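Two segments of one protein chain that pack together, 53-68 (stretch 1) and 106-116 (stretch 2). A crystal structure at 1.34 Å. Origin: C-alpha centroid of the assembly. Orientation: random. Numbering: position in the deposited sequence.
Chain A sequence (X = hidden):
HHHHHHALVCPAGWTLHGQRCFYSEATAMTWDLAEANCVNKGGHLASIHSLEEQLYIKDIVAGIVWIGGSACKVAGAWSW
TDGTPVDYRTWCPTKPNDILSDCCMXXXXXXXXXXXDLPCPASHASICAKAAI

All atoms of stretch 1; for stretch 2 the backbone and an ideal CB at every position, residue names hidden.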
ATOM      1  N   GLU A  53      -0.743  -9.178  -7.344  1.00 14.34           N
ATOM      2  CA  GLU A  53      -0.254  -7.842  -6.946  1.00 14.07           C
ATOM      3  C   GLU A  53       0.558  -7.895  -5.669  1.00 13.42           C
ATOM      4  O   GLU A  53       1.607  -7.271  -5.591  1.00 12.40           O
ATOM      5  CB  GLU A  53      -1.439  -6.886  -6.817  1.00 13.86           C
ATOM      6  CG  GLU A  53      -1.880  -6.379  -8.175  1.00 14.18           C
ATOM      7  CD  GLU A  53      -2.944  -5.319  -8.095  1.00 13.87           C
ATOM      8  OE1 GLU A  53      -3.560  -5.123  -7.024  1.00 13.93           O
ATOM      9  OE2 GLU A  53      -3.158  -4.608  -9.115  1.00 16.58           O
ATOM     10  N   GLN A  54       0.099  -8.677  -4.694  1.00 12.36           N
ATOM     11  CA  GLN A  54       0.818  -8.869  -3.429  1.00 13.01           C
ATOM     12  C   GLN A  54       2.237  -9.300  -3.738  1.00 13.54           C
ATOM     13  O   GLN A  54       3.196  -8.794  -3.177  1.00 12.40           O
ATOM     14  CB  GLN A  54       0.093  -9.913  -2.566  1.00 12.31           C
ATOM     15  CG  GLN A  54       0.832 -10.344  -1.291  1.00 11.91           C
ATOM     16  CD  GLN A  54       0.822  -9.293  -0.172  1.00  9.71           C
ATOM     17  OE1 GLN A  54       0.118  -8.273  -0.263  1.00 10.03           O
ATOM     18  NE2 GLN A  54       1.605  -9.524   0.869  1.00 10.24           N
ATOM     19  N   LEU A  55       2.371 -10.322  -4.596  1.00 13.87           N
ATOM     20  CA  LEU A  55       3.681 -10.867  -4.883  1.00 13.08           C
ATOM     21  C   LEU A  55       4.535  -9.905  -5.715  1.00 13.84           C
ATOM     22  O   LEU A  55       5.746  -9.813  -5.514  1.00 14.05           O
ATOM     23  CB  LEU A  55       3.539 -12.230  -5.603  1.00 15.10           C
ATOM     24  CG  LEU A  55       2.929 -13.367  -4.757  1.00 13.95           C
ATOM     25  CD1 LEU A  55       2.695 -14.619  -5.680  1.00 15.41           C
ATOM     26  CD2 LEU A  55       3.822 -13.709  -3.511  1.00 17.32           C
ATOM     27  N   TYR A  56       3.919  -9.179  -6.649  1.00 13.04           N
ATOM     28  CA  TYR A  56       4.698  -8.172  -7.372  1.00 14.53           C
ATOM     29  C   TYR A  56       5.267  -7.103  -6.414  1.00 14.26           C
ATOM     30  O   TYR A  56       6.433  -6.715  -6.495  1.00 14.60           O
ATOM     31  CB  TYR A  56       3.807  -7.468  -8.416  1.00 15.09           C
ATOM     32  CG  TYR A  56       4.550  -6.342  -9.104  1.00 14.00           C
ATOM     33  CD1 TYR A  56       5.445  -6.631 -10.144  1.00 16.54           C
ATOM     34  CD2 TYR A  56       4.394  -5.009  -8.727  1.00 13.98           C
ATOM     35  CE1 TYR A  56       6.198  -5.621 -10.785  1.00 17.32           C
ATOM     36  CE2 TYR A  56       5.131  -4.000  -9.347  1.00 14.43           C
ATOM     37  CZ  TYR A  56       6.010  -4.299 -10.375  1.00 16.34           C
ATOM     38  OH  TYR A  56       6.717  -3.284 -10.988  1.00 18.61           O
ATOM     39  N   ILE A  57       4.421  -6.594  -5.533  1.00 14.27           N
ATOM     40  CA  ILE A  57       4.854  -5.551  -4.603  1.00 14.64           C
ATOM     41  C   ILE A  57       5.870  -6.107  -3.616  1.00 15.37           C
ATOM     42  O   ILE A  57       6.888  -5.455  -3.343  1.00 14.99           O
ATOM     43  CB  ILE A  57       3.627  -4.892  -3.896  1.00 13.76           C
ATOM     44  CG1 ILE A  57       2.750  -4.116  -4.906  1.00 14.13           C
ATOM     45  CG2 ILE A  57       4.079  -3.996  -2.761  1.00 14.95           C
ATOM     46  CD1 ILE A  57       1.319  -3.776  -4.408  1.00 17.83           C
ATOM     47  N   LYS A  58       5.631  -7.327  -3.114  1.00 14.66           N
ATOM     48  CA  LYS A  58       6.593  -7.991  -2.236  1.00 16.33           C
ATOM     49  C   LYS A  58       7.962  -7.961  -2.865  1.00 16.62           C
ATOM     50  O   LYS A  58       8.949  -7.698  -2.209  1.00 16.94           O
ATOM     51  CB  LYS A  58       6.140  -9.431  -2.021  1.00 15.80           C
ATOM     52  CG  LYS A  58       7.202 -10.341  -1.411  1.00 16.28           C
ATOM     53  CD  LYS A  58       6.789 -11.806  -1.478  1.00 18.19           C
ATOM     54  CE  LYS A  58       7.926 -12.741  -1.110  1.00 19.57           C
ATOM     55  NZ  LYS A  58       7.702 -14.079  -1.733  1.00 21.20           N
ATOM     56  N   ASP A  59       8.025  -8.231  -4.174  1.00 16.19           N
ATOM     57  CA  ASP A  59       9.317  -8.316  -4.832  1.00 18.44           C
ATOM     58  C   ASP A  59       9.989  -6.986  -5.055  1.00 19.13           C
ATOM     59  O   ASP A  59      11.198  -6.936  -5.248  1.00 21.31           O
ATOM     60  CB  ASP A  59       9.173  -9.059  -6.157  1.00 19.12           C
ATOM     61  CG  ASP A  59       8.808 -10.528  -5.968  1.00 21.65           C
ATOM     62  OD1 ASP A  59       8.895 -11.087  -4.829  1.00 23.48           O
ATOM     63  OD2 ASP A  59       8.374 -11.202  -6.926  1.00 24.30           O
ATOM     64  N   ILE A  60       9.251  -5.888  -4.955  1.00 19.67           N
ATOM     65  CA  ILE A  60       9.872  -4.576  -5.115  1.00 21.62           C
ATOM     66  C   ILE A  60      10.529  -4.089  -3.840  1.00 21.72           C
ATOM     67  O   ILE A  60      11.609  -3.495  -3.884  1.00 22.65           O
ATOM     68  CB  ILE A  60       8.806  -3.541  -5.620  1.00 23.20           C
ATOM     69  CG1 ILE A  60       8.516  -3.754  -7.106  1.00 26.96           C
ATOM     70  CG2 ILE A  60       9.237  -2.064  -5.272  1.00 22.79           C
ATOM     71  CD1 ILE A  60       9.710  -4.208  -7.898  1.00 30.65           C
ATOM     72  N   VAL A  61       9.861  -4.359  -2.718  1.00 20.77           N
ATOM     73  CA  VAL A  61      10.101  -3.603  -1.477  1.00 19.73           C
ATOM     74  C   VAL A  61      11.195  -4.260  -0.636  1.00 20.04           C
ATOM     75  O   VAL A  61      11.473  -5.447  -0.798  1.00 20.45           O
ATOM     76  CB  VAL A  61       8.810  -3.422  -0.653  1.00 19.57           C
ATOM     77  CG1 VAL A  61       7.759  -2.647  -1.444  1.00 20.34           C
ATOM     78  CG2 VAL A  61       8.223  -4.748  -0.188  1.00 21.85           C
ATOM     79  N   ALA A  62      11.772  -3.519   0.307  1.00 17.86           N
ATOM     80  CA  ALA A  62      12.936  -4.045   1.029  1.00 19.39           C
ATOM     81  C   ALA A  62      12.712  -4.354   2.485  1.00 19.43           C
ATOM     82  O   ALA A  62      13.670  -4.678   3.186  1.00 21.14           O
ATOM     83  CB  ALA A  62      14.124  -3.102   0.879  1.00 21.19           C
ATOM     84  N   GLY A  63      11.494  -4.245   2.963  1.00 16.28           N
ATOM     85  CA  GLY A  63      11.137  -4.483   4.394  1.00 14.61           C
ATOM     86  C   GLY A  63       9.666  -4.116   4.642  1.00 12.49           C
ATOM     87  O   GLY A  63       8.840  -4.147   3.702  1.00 13.65           O
ATOM     88  N   ILE A  64       9.329  -3.760   5.879  1.00  9.48           N
ATOM     89  CA  ILE A  64       7.964  -3.242   6.173  1.00  8.33           C
ATOM     90  C   ILE A  64       7.678  -2.044   5.279  1.00  7.68           C
ATOM     91  O   ILE A  64       8.518  -1.143   5.115  1.00  8.81           O
ATOM     92  CB  ILE A  64       7.889  -2.765   7.635  1.00  7.41           C
ATOM     93  CG1 ILE A  64       7.998  -3.958   8.588  1.00  9.60           C
ATOM     94  CG2 ILE A  64       6.572  -2.013   7.863  1.00  8.67           C
ATOM     95  CD1 ILE A  64       8.209  -3.546  10.028  1.00 11.28           C
ATOM     96  N   VAL A  65       6.469  -1.999   4.714  1.00  7.38           N
ATOM     97  CA  VAL A  65       6.051  -0.807   3.951  1.00  7.03           C
ATOM     98  C   VAL A  65       4.613  -0.476   4.272  1.00  6.48           C
ATOM     99  O   VAL A  65       3.740  -1.357   4.361  1.00  6.87           O
ATOM    100  CB  VAL A  65       6.179  -0.965   2.389  1.00  8.91           C
ATOM    101  CG1 VAL A  65       7.627  -0.910   1.962  1.00  9.87           C
ATOM    102  CG2 VAL A  65       5.432  -2.197   1.836  1.00  8.87           C
ATOM    103  N   TRP A  66       4.350   0.813   4.432  1.00  5.79           N
ATOM    104  CA  TRP A  66       2.966   1.283   4.427  1.00  5.89           C
ATOM    105  C   TRP A  66       2.292   1.059   3.075  1.00  6.08           C
ATOM    106  O   TRP A  66       2.908   1.299   2.046  1.00  6.47           O
ATOM    107  CB  TRP A  66       2.918   2.767   4.775  1.00  6.35           C
ATOM    108  CG  TRP A  66       3.255   3.136   6.166  1.00  5.70           C
ATOM    109  CD1 TRP A  66       4.150   4.117   6.566  1.00  7.45           C
ATOM    110  CD2 TRP A  66       2.630   2.651   7.379  1.00  4.91           C
ATOM    111  NE1 TRP A  66       4.106   4.270   7.930  1.00  6.35           N
ATOM    112  CE2 TRP A  66       3.142   3.436   8.456  1.00  5.85           C
ATOM    113  CE3 TRP A  66       1.599   1.721   7.654  1.00  5.72           C
ATOM    114  CZ2 TRP A  66       2.721   3.242   9.785  1.00  6.85           C
ATOM    115  CZ3 TRP A  66       1.204   1.522   8.978  1.00  6.14           C
ATOM    116  CH2 TRP A  66       1.759   2.294  10.029  1.00  6.68           C
ATOM    117  N   ILE A  67       1.052   0.585   3.120  1.00  5.73           N
ATOM    118  CA  ILE A  67       0.175   0.521   1.929  1.00  6.66           C
ATOM    119  C   ILE A  67      -1.115   1.262   2.232  1.00  6.47           C
ATOM    120  O   ILE A  67      -1.275   1.810   3.339  1.00  6.50           O
ATOM    121  CB  ILE A  67      -0.009  -0.935   1.439  1.00  6.70           C
ATOM    122  CG1 ILE A  67      -0.574  -1.842   2.556  1.00  7.66           C
ATOM    123  CG2 ILE A  67       1.350  -1.455   0.883  1.00  8.47           C
ATOM    124  CD1 ILE A  67      -0.955  -3.234   2.067  1.00  8.49           C
ATOM    125  N   GLY A  68      -2.054   1.304   1.277  1.00  6.06           N
ATOM    126  CA  GLY A  68      -3.079   2.331   1.366  1.00  6.46           C
ATOM    127  C   GLY A  68      -4.310   2.067   2.201  1.00  6.01           C
ATOM    128  O   GLY A  68      -5.302   2.775   2.059  1.00  7.46           O
ATOM    129  N   UNK A 106      -0.067  -2.015   6.963  1.00  6.26           N
ATOM    130  CA  UNK A 106       1.238  -2.179   6.373  1.00  6.21           C
ATOM    131  C   UNK A 106       1.435  -3.621   5.920  1.00  6.01           C
ATOM    132  O   UNK A 106       0.817  -4.537   6.449  1.00  7.30           O
ATOM    133  CB  UNK A 106       2.329  -1.768   7.364  1.00  6.21           C
ATOM    134  N   UNK A 107       2.363  -3.788   4.978  1.00  6.48           N
ATOM    135  CA  UNK A 107       2.988  -5.108   4.725  1.00  6.86           C
ATOM    136  C   UNK A 107       4.065  -5.257   5.794  1.00  6.81           C
ATOM    137  O   UNK A 107       4.953  -4.373   5.922  1.00  7.46           O
ATOM    138  CB  UNK A 107       3.570  -5.222   3.315  1.00  6.86           C
ATOM    139  N   UNK A 108       4.028  -6.380   6.537  1.00  7.12           N
ATOM    140  CA  UNK A 108       4.963  -6.606   7.629  1.00  6.77           C
ATOM    141  C   UNK A 108       6.320  -7.125   7.166  1.00  6.62           C
ATOM    142  O   UNK A 108       6.556  -7.349   5.966  1.00  7.72           O
ATOM    143  CB  UNK A 108       4.355  -7.593   8.627  1.00  6.77           C
ATOM    144  N   UNK A 109       7.220  -7.315   8.132  1.00  7.41           N
ATOM    145  CA  UNK A 109       8.559  -7.826   7.883  1.00  7.56           C
ATOM    146  C   UNK A 109       8.560  -9.335   7.600  1.00  8.63           C
ATOM    147  O   UNK A 109       9.598  -9.871   7.213  1.00 11.76           O
ATOM    148  CB  UNK A 109       9.460  -7.519   9.081  1.00  7.56           C
ATOM    149  N   UNK A 110       7.419 -10.003   7.731  1.00  8.11           N
ATOM    150  CA  UNK A 110       7.387 -11.429   7.333  1.00  8.25           C
ATOM    151  C   UNK A 110       7.794 -11.506   5.854  1.00  8.30           C
ATOM    152  O   UNK A 110       7.455 -10.613   5.057  1.00  8.45           O
ATOM    153  CB  UNK A 110       6.005 -12.046   7.556  1.00  8.25           C
ATOM    154  N   UNK A 111       8.453 -12.594   5.462  1.00  8.31           N
ATOM    155  CA  UNK A 111       8.802 -12.772   4.045  1.00  9.04           C
ATOM    156  C   UNK A 111       7.592 -12.689   3.114  1.00  8.55           C
ATOM    157  O   UNK A 111       7.676 -12.108   2.011  1.00  9.29           O
ATOM    158  CB  UNK A 111       9.497 -14.121   3.850  1.00  9.04           C
ATOM    159  N   UNK A 112       6.440 -13.226   3.535  1.00  7.58           N
ATOM    160  CA  UNK A 112       5.257 -13.175   2.698  1.00  8.48           C
ATOM    161  C   UNK A 112       4.567 -11.814   2.691  1.00  7.97           C
ATOM    162  O   UNK A 112       3.572 -11.628   1.983  1.00  9.25           O
ATOM    163  CB  UNK A 112       4.265 -14.245   3.158  1.00  8.48           C
ATOM    164  N   UNK A 113       5.103 -10.872   3.480  1.00  8.11           N
ATOM    165  CA  UNK A 113       4.568  -9.477   3.519  1.00  6.82           C
ATOM    166  C   UNK A 113       3.103  -9.451   3.918  1.00  6.92           C
ATOM    167  O   UNK A 113       2.356  -8.542   3.543  1.00  6.68           O
ATOM    168  CB  UNK A 113       4.731  -8.797   2.158  1.00  6.82           C
ATOM    169  N   UNK A 114       2.684 -10.412   4.746  1.00  7.08           N
ATOM    170  CA  UNK A 114       1.317 -10.382   5.221  1.00  7.00           C
ATOM    171  C   UNK A 114       1.022  -9.064   5.928  1.00  6.80           C
ATOM    172  O   UNK A 114       1.922  -8.411   6.516  1.00  7.07           O
ATOM    173  CB  UNK A 114       1.052 -11.563   6.157  1.00  7.00           C
ATOM    174  N   UNK A 115      -0.258  -8.671   5.909  1.00  6.94           N
ATOM    175  CA  UNK A 115      -0.632  -7.343   6.393  1.00  6.45           C
ATOM    176  C   UNK A 115      -0.921  -7.298   7.896  1.00  5.78           C
ATOM    177  O   UNK A 115      -1.376  -8.285   8.484  1.00  6.80           O
ATOM    178  CB  UNK A 115      -1.861  -6.850   5.627  1.00  6.45           C
ATOM    179  N   UNK A 116      -0.686  -6.143   8.508  1.00  6.41           N
ATOM    180  CA  UNK A 116      -1.023  -5.922   9.899  1.00  6.53           C
ATOM    181  C   UNK A 116      -1.422  -4.472  10.063  1.00  6.30           C
ATOM    182  O   UNK A 116      -1.036  -3.623   9.241  1.00  7.03           O
ATOM    183  CB  UNK A 116       0.141  -6.285  10.823  1.00  6.53           C
TER

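Position 106 pairs with Trp66 in a non-hydrogen-bonded antiparallel bridge, CA to CA 4.3 Å. Its ideal CB lies 3.6 Å from Trp66 CE3 and 4.3 Å from Ile64 CG2, on the sheet face that carries the indole. Aliphatic or long polar side chains would both suit this surface. The residue is Gln106: NE2 lies over one face of the Trp66 ring, and OE1 sits 3.5 Å from Ile64 CG2.

At 107 the bridge to Val65 is the hydrogen-bonded kind, with N donating to Val65 O (2.9 Å) and O accepting from Val65 N (3.1 Å). The ideal CB is 3.8 Å from Val65 CG2 and 5.0 Å from Ile67 CG2, and Ile57 lies further along, so a long apolar side chain is favoured; leucine, isoleucine or methionine could be considered. Met107 reaches into this group: SD is 3.5 Å from Ile57 CG2, 3.6 Å from Val65 CG2 and 3.9 Å from Ile67 CG2, while CE comes within 3.4 Å of Gln54 OE1.

Position 108 points away, leaving the choice wide. It is Thr108, whose OG1 donates to the backbone O of 114 (2.8 Å).

At 109 the ideal CB points sideways, 3.9 Å from Ile64 CG1; a small side chain suffices, and Ala109 makes that apolar contact.

Position 110 is out of reach and begins a type I turn ending at 113; stretch 1 sets no preference, and it is Ala110. Position 111 points away, so many residues would fit. The backbone O of Val111 lies 3.2 Å from Lys58 CE, a contact with carbon.

Position 112 also points away, but its backbone O accepts from Gln54 NE2 (3.1 Å). A polar side chain could serve the turn, and Asp112 OD1 accepts from the backbone N of 114 (3.0 Å).

Position 113 has positive phi (58/31), which alone would suggest glycine or asparagine. Yet its CB points toward stretch 1, 3.5 Å from Gln54 NE2 and 4.5 Å from Lys58 CB. The aliphatic part of Lys58, with Val61, suits a long apolar stem, and the backbone O atoms of 108 and 110 offer acceptors for a terminal amine. Lys113 fits: its CG packs 3.9 Å from Lys58 CG, its CE lies 3.8 Å from Val61 CG2, and NZ turns back to Thr108 O (2.8 Å) and Ala110 O (3.0 Å). Its own O accepts a weak bond from Gln54 NE2 (2.9 Å).

Position 114 points away, so stretch 1 sets no preference; Cys114 is bonded covalently elsewhere in the structure.

At 115 the ideal CB is 5.2 Å from Ile67 CD1, and Gln54 OE1 offers an acceptor beyond. A large side chain with a donor would satisfy both. Trp115 NE1 donates to Gln54 OE1 (2.9 Å, 147°), and Ile67 CD1 sits 3.9 Å from the centroid of its five-membered ring.

Position 116, paired through its backbone with 106, is out of reach, so stretch 1 sets no preference; it is Asp116.

Stretch 2 106-116: QMTAAVDKCWD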
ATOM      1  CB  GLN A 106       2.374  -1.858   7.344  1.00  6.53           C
ATOM      2  CG  GLN A 106       2.312  -2.602   8.643  1.00  7.66           C
ATOM      3  CD  GLN A 106       3.477  -2.321   9.567  1.00  7.19           C
ATOM      4  OE1 GLN A 106       4.116  -3.286  10.007  1.00  8.00           O
ATOM      5  NE2 GLN A 106       3.763  -1.061   9.857  1.00  9.01           N
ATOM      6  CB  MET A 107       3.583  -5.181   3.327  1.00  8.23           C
ATOM      7  CG  MET A 107       2.530  -4.986   2.229  1.00 10.28           C
ATOM      8  SD  MET A 107       3.281  -4.827   0.593  1.00 12.43           S
ATOM      9  CE  MET A 107       2.941  -6.362  -0.139  1.00 12.60           C
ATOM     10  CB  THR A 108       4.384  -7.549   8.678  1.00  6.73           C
ATOM     11  OG1 THR A 108       4.207  -8.862   8.107  1.00  6.86           O
ATOM     12  CG2 THR A 108       3.064  -7.068   9.283  1.00  8.08           C
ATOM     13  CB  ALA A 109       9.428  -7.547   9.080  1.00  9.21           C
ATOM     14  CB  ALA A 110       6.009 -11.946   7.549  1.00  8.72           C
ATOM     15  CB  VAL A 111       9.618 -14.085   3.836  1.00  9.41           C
ATOM     16  CG1 VAL A 111       9.680 -14.482   2.341  1.00 10.52           C
ATOM     17  CG2 VAL A 111      11.027 -13.912   4.422  1.00 12.22           C
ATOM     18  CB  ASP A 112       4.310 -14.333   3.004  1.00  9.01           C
ATOM     19  CG  ASP A 112       3.431 -14.127   4.201  1.00 10.58           C
ATOM     20  OD1 ASP A 112       3.654 -13.218   5.033  1.00  9.70           O
ATOM     21  OD2 ASP A 112       2.484 -14.933   4.343  1.00 15.56           O
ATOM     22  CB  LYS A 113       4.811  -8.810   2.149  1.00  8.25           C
ATOM     23  CG  LYS A 113       6.260  -8.566   1.880  1.00  8.69           C
ATOM     24  CD  LYS A 113       6.665  -7.178   2.441  1.00 13.82           C
ATOM     25  CE  LYS A 113       8.163  -7.087   2.823  1.00 13.97           C
ATOM     26  NZ  LYS A 113       8.483  -7.993   4.034  1.00 11.41           N
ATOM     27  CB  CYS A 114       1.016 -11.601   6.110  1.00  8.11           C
ATOM     28  SG  CYS A 114       1.987 -11.748   7.647  1.00  8.97           S
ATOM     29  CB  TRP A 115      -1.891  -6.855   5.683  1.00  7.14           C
ATOM     30  CG  TRP A 115      -1.816  -6.882   4.185  1.00  6.53           C
ATOM     31  CD1 TRP A 115      -0.727  -7.082   3.355  1.00  7.57           C
ATOM     32  CD2 TRP A 115      -2.941  -6.753   3.330  1.00  7.68           C
ATOM     33  NE1 TRP A 115      -1.120  -7.041   2.026  1.00  7.68           N
ATOM     34  CE2 TRP A 115      -2.478  -6.861   1.989  1.00  7.68           C
ATOM     35  CE3 TRP A 115      -4.326  -6.553   3.561  1.00  8.08           C
ATOM     36  CZ2 TRP A 115      -3.349  -6.769   0.872  1.00  9.89           C
ATOM     37  CZ3 TRP A 115      -5.197  -6.446   2.435  1.00  9.82           C
ATOM     38  CH2 TRP A 115      -4.688  -6.564   1.116  1.00  9.66           C
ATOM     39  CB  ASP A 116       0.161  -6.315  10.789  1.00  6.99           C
ATOM     40  CG  ASP A 116      -0.177  -6.496  12.253  1.00  8.18           C
ATOM     41  OD1 ASP A 116      -1.353  -6.435  12.666  1.00  8.82           O
ATOM     42  OD2 ASP A 116       0.776  -6.764  13.023  1.00 10.29           O
TER
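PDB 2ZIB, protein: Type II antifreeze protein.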